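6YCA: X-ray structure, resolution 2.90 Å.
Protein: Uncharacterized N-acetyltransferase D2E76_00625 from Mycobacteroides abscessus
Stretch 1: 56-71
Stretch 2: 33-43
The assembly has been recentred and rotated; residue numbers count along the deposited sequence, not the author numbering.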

# COMPACT_ATOMS: atom_id res chain seq x y z
N ALA A 56 31.07 18.56 -19.94
CA ALA A 56 32.36 17.97 -20.28
C ALA A 56 32.97 17.31 -19.05
O ALA A 56 32.69 17.69 -17.91
CB ALA A 56 33.32 19.04 -20.81
N ALA A 57 33.79 16.28 -19.28
CA ALA A 57 34.45 15.61 -18.16
C ALA A 57 35.52 16.50 -17.54
O ALA A 57 35.78 16.38 -16.33
CB ALA A 57 35.03 14.27 -18.60
N ASP A 58 36.11 17.39 -18.33
CA ASP A 58 37.16 18.27 -17.82
C ASP A 58 36.65 19.20 -16.72
O ASP A 58 37.43 19.62 -15.86
CB ASP A 58 37.78 19.06 -18.99
CG ASP A 58 39.20 19.52 -18.70
OD1 ASP A 58 39.76 19.15 -17.64
OD2 ASP A 58 39.77 20.27 -19.53
N GLU A 59 35.36 19.53 -16.72
CA GLU A 59 34.85 20.48 -15.72
C GLU A 59 34.52 19.79 -14.41
O GLU A 59 34.56 20.43 -13.35
CB GLU A 59 33.62 21.23 -16.25
CG GLU A 59 32.39 20.34 -16.40
CD GLU A 59 31.21 21.06 -17.03
OE1 GLU A 59 31.31 22.27 -17.32
OE2 GLU A 59 30.17 20.40 -17.23
N LEU A 60 34.20 18.50 -14.44
CA LEU A 60 33.84 17.78 -13.23
C LEU A 60 34.97 16.93 -12.67
O LEU A 60 34.77 16.24 -11.66
CB LEU A 60 32.61 16.91 -13.48
CG LEU A 60 31.36 17.64 -13.99
CD1 LEU A 60 30.27 16.65 -14.40
CD2 LEU A 60 30.86 18.61 -12.94
N LEU A 61 36.15 16.96 -13.28
CA LEU A 61 37.26 16.11 -12.87
C LEU A 61 38.47 16.94 -12.49
O LEU A 61 38.64 18.09 -12.92
CB LEU A 61 37.65 15.12 -13.98
CG LEU A 61 36.70 13.94 -14.21
CD1 LEU A 61 37.15 13.11 -15.40
CD2 LEU A 61 36.67 13.09 -12.97
N GLU A 62 39.34 16.33 -11.68
CA GLU A 62 40.64 16.88 -11.36
C GLU A 62 41.66 16.04 -12.13
O GLU A 62 41.79 14.84 -11.87
CB GLU A 62 40.92 16.78 -9.86
CG GLU A 62 42.30 17.24 -9.45
CD GLU A 62 42.48 17.28 -7.94
OE1 GLU A 62 43.59 17.62 -7.48
OE2 GLU A 62 41.50 16.98 -7.21
N LEU A 63 42.38 16.68 -13.05
CA LEU A 63 43.25 15.94 -13.95
C LEU A 63 44.48 15.41 -13.22
O LEU A 63 45.12 16.12 -12.44
CB LEU A 63 43.69 16.82 -15.11
CG LEU A 63 42.59 17.41 -15.99
CD1 LEU A 63 43.19 18.23 -17.13
CD2 LEU A 63 41.64 16.34 -16.51
N GLY A 64 44.77 14.13 -13.44
CA GLY A 64 45.97 13.52 -12.90
C GLY A 64 45.74 12.60 -11.73
O GLY A 64 46.69 12.27 -11.02
N ARG A 65 44.50 12.15 -11.53
CA ARG A 65 44.15 11.32 -10.40
C ARG A 65 43.28 10.16 -10.84
O ARG A 65 42.79 9.40 -10.00
CB ARG A 65 43.39 12.15 -9.36
CG ARG A 65 44.25 13.05 -8.50
CD ARG A 65 43.42 13.67 -7.39
NE ARG A 65 44.20 13.94 -6.18
CZ ARG A 65 44.22 13.14 -5.12
NH1 ARG A 65 43.52 12.02 -5.11
NH2 ARG A 65 44.96 13.47 -4.07
N TYR A 66 43.08 9.99 -12.15
CA TYR A 66 42.17 9.00 -12.68
C TYR A 66 42.99 7.84 -13.21
O TYR A 66 43.76 8.00 -14.16
CB TYR A 66 41.31 9.63 -13.78
CG TYR A 66 39.96 8.98 -13.97
CD1 TYR A 66 39.82 7.60 -13.96
CD2 TYR A 66 38.81 9.76 -14.09
CE1 TYR A 66 38.58 7.02 -14.11
CE2 TYR A 66 37.57 9.18 -14.24
CZ TYR A 66 37.46 7.81 -14.25
OH TYR A 66 36.22 7.22 -14.40
N LEU A 67 42.81 6.68 -12.60
CA LEU A 67 43.48 5.47 -13.03
C LEU A 67 42.57 4.72 -13.99
O LEU A 67 41.34 4.73 -13.83
CB LEU A 67 43.79 4.58 -11.83
CG LEU A 67 45.04 4.90 -11.02
CD1 LEU A 67 44.97 4.21 -9.67
CD2 LEU A 67 46.26 4.44 -11.79
N GLY A 68 43.17 4.08 -14.97
CA GLY A 68 42.42 3.32 -15.95
C GLY A 68 42.94 1.91 -16.04
O GLY A 68 44.12 1.64 -15.82
N ALA A 69 42.03 1.00 -16.35
CA ALA A 69 42.35 -0.41 -16.53
C ALA A 69 42.16 -0.73 -18.00
O ALA A 69 41.05 -0.61 -18.53
CB ALA A 69 41.43 -1.28 -15.67
N PHE A 70 43.25 -1.12 -18.66
CA PHE A 70 43.25 -1.38 -20.09
C PHE A 70 43.50 -2.86 -20.32
O PHE A 70 44.49 -3.40 -19.81
CB PHE A 70 44.34 -0.56 -20.79
CG PHE A 70 44.17 0.93 -20.67
CD1 PHE A 70 44.58 1.60 -19.52
CD2 PHE A 70 43.64 1.67 -21.71
CE1 PHE A 70 44.43 2.97 -19.41
CE2 PHE A 70 43.49 3.04 -21.61
CZ PHE A 70 43.89 3.69 -20.46
N VAL A 71 42.60 -3.51 -21.05
CA VAL A 71 42.82 -4.88 -21.53
C VAL A 71 42.82 -4.85 -23.05
O VAL A 71 41.85 -4.39 -23.68
CB VAL A 71 41.81 -5.89 -20.95
CG1 VAL A 71 41.84 -5.85 -19.43
CG2 VAL A 71 40.40 -5.66 -21.47
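Stretch 2 (33-43) AEHERAFTVFW

What form does stretch 2 take as it lies on stretch 1? It is helical throughout, part of a longer helix, with backbone bonds such as Ala 38 N to Glu 34 O at 2.9 Å. The nearest CA atoms are those of Glu 36 and Ala 57, 6.0 Å apart; together the stretches bury 564 Å². Partners along the helix do not follow the order of stretch 1: Phe 70 meets Glu 34, Ala 57 meets Glu 36 and Phe 39, and Tyr 66 meets Ala 38 and Phe 42.

How does the start of stretch 2 make contact? Ala 33 stays clear, while Glu 34 OE2 lies 4.1 Å from Phe 70 CZ. His 35 is more deeply engaged: Leu 63 CD2 sits over one face of the imidazole, 3.6 Å from His 35 NE2, and Leu 61 CD1 meets the ring edge, 3.8 Å from His 35 CD2. Glu 36 CG is 4.4 Å from Ala 57 CB.

What fills the middle of stretch 2? Arg 37 is out of reach. Ala 38 CB lies 3.4 Å from Tyr 66 CZ and Ala 38 O 3.2 Å from Tyr 66 OH. Ala 57, Leu 60 and Leu 61 give the Phe 39 ring an apolar setting: Phe 39 CD2 is 3.4 Å from Ala 57 CB, and Leu 61 CD1 covers one face in a CH-pi contact.

Where does the contact fade? Thr 40 and Val 41 make none; Phe 42 CB still lies 4.1 Å from Tyr 66 OH, and Trp 43 is beyond contact.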

# COMPACT_ATOMS: atom_id res chain seq x y z
N ALA A 33 40.39 12.38 -24.43
CA ALA A 33 39.69 11.23 -24.99
C ALA A 33 39.59 10.10 -23.97
O ALA A 33 38.54 9.45 -23.86
CB ALA A 33 40.40 10.75 -26.25
N GLU A 34 40.66 9.86 -23.21
CA GLU A 34 40.62 8.81 -22.20
C GLU A 34 39.70 9.17 -21.04
O GLU A 34 38.96 8.31 -20.55
CB GLU A 34 42.04 8.51 -21.70
CG GLU A 34 42.85 7.65 -22.65
CD GLU A 34 44.28 7.45 -22.18
OE1 GLU A 34 44.62 7.94 -21.08
OE2 GLU A 34 45.05 6.78 -22.89
N HIS A 35 39.72 10.43 -20.59
CA HIS A 35 38.84 10.82 -19.50
C HIS A 35 37.37 10.65 -19.87
O HIS A 35 36.57 10.22 -19.03
CB HIS A 35 39.12 12.26 -19.06
CG HIS A 35 40.38 12.43 -18.26
ND1 HIS A 35 41.63 12.43 -18.83
CD2 HIS A 35 40.57 12.61 -16.93
CE1 HIS A 35 42.54 12.60 -17.89
NE2 HIS A 35 41.92 12.71 -16.73
N GLU A 36 37.01 10.97 -21.11
CA GLU A 36 35.62 10.83 -21.53
C GLU A 36 35.21 9.36 -21.58
O GLU A 36 34.07 9.01 -21.23
CB GLU A 36 35.37 11.50 -22.88
CG GLU A 36 35.42 13.02 -22.83
CD GLU A 36 35.25 13.65 -24.20
OE1 GLU A 36 35.19 12.90 -25.20
OE2 GLU A 36 35.17 14.90 -24.28
N ARG A 37 36.13 8.48 -21.99
CA ARG A 37 35.81 7.06 -22.03
C ARG A 37 35.68 6.47 -20.64
O ARG A 37 34.79 5.65 -20.39
CB ARG A 37 36.90 6.32 -22.82
CG ARG A 37 36.64 4.83 -22.97
CD ARG A 37 35.49 4.56 -23.92
NE ARG A 37 35.80 4.92 -25.29
CZ ARG A 37 34.92 4.91 -26.29
NH1 ARG A 37 33.67 4.53 -26.05
NH2 ARG A 37 35.29 5.26 -27.51
N ALA A 38 36.53 6.90 -19.71
CA ALA A 38 36.42 6.43 -18.33
C ALA A 38 35.09 6.84 -17.70
O ALA A 38 34.54 6.09 -16.88
CB ALA A 38 37.59 6.95 -17.51
N PHE A 39 34.56 8.01 -18.06
CA PHE A 39 33.26 8.42 -17.54
C PHE A 39 32.15 7.51 -18.06
O PHE A 39 31.27 7.11 -17.29
CB PHE A 39 32.99 9.88 -17.91
CG PHE A 39 33.08 10.83 -16.75
CD1 PHE A 39 33.39 10.37 -15.48
CD2 PHE A 39 32.86 12.18 -16.94
CE1 PHE A 39 33.48 11.25 -14.42
CE2 PHE A 39 32.94 13.07 -15.87
CZ PHE A 39 33.26 12.60 -14.61
N THR A 40 32.17 7.19 -19.35
CA THR A 40 31.18 6.28 -19.90
C THR A 40 31.32 4.88 -19.32
O THR A 40 30.32 4.18 -19.12
CB THR A 40 31.28 6.25 -21.42
OG1 THR A 40 32.60 5.83 -21.80
CG2 THR A 40 31.01 7.63 -22.00
N VAL A 41 32.56 4.45 -19.03
CA VAL A 41 32.78 3.15 -18.43
C VAL A 41 32.23 3.11 -17.01
O VAL A 41 31.58 2.14 -16.60
CB VAL A 41 34.28 2.80 -18.48
CG1 VAL A 41 34.64 1.73 -17.48
CG2 VAL A 41 34.67 2.35 -19.88
N PHE A 42 32.47 4.17 -16.24
CA PHE A 42 31.94 4.23 -14.88
C PHE A 42 30.42 4.29 -14.87
O PHE A 42 29.77 3.60 -14.08
CB PHE A 42 32.54 5.40 -14.11
CG PHE A 42 31.87 5.68 -12.79
CD1 PHE A 42 31.87 4.72 -11.79
CD2 PHE A 42 31.25 6.89 -12.55
CE1 PHE A 42 31.26 4.97 -10.57
CE2 PHE A 42 30.63 7.15 -11.34
CZ PHE A 42 30.64 6.19 -10.35
N TRP A 43 29.83 5.11 -15.75
CA TRP A 43 28.38 5.19 -15.82
C TRP A 43 27.78 3.85 -16.22
O TRP A 43 26.71 3.46 -15.73
CB TRP A 43 27.95 6.28 -16.79
CG TRP A 43 27.36 7.47 -16.11
CD1 TRP A 43 26.03 7.77 -15.99
CD2 TRP A 43 28.07 8.55 -15.47
NE1 TRP A 43 25.87 8.96 -15.30
CE2 TRP A 43 27.11 9.45 -14.98
CE3 TRP A 43 29.43 8.82 -15.27
CZ2 TRP A 43 27.46 10.61 -14.29
CZ3 TRP A 43 29.78 9.98 -14.59
CH2 TRP A 43 28.80 10.86 -14.11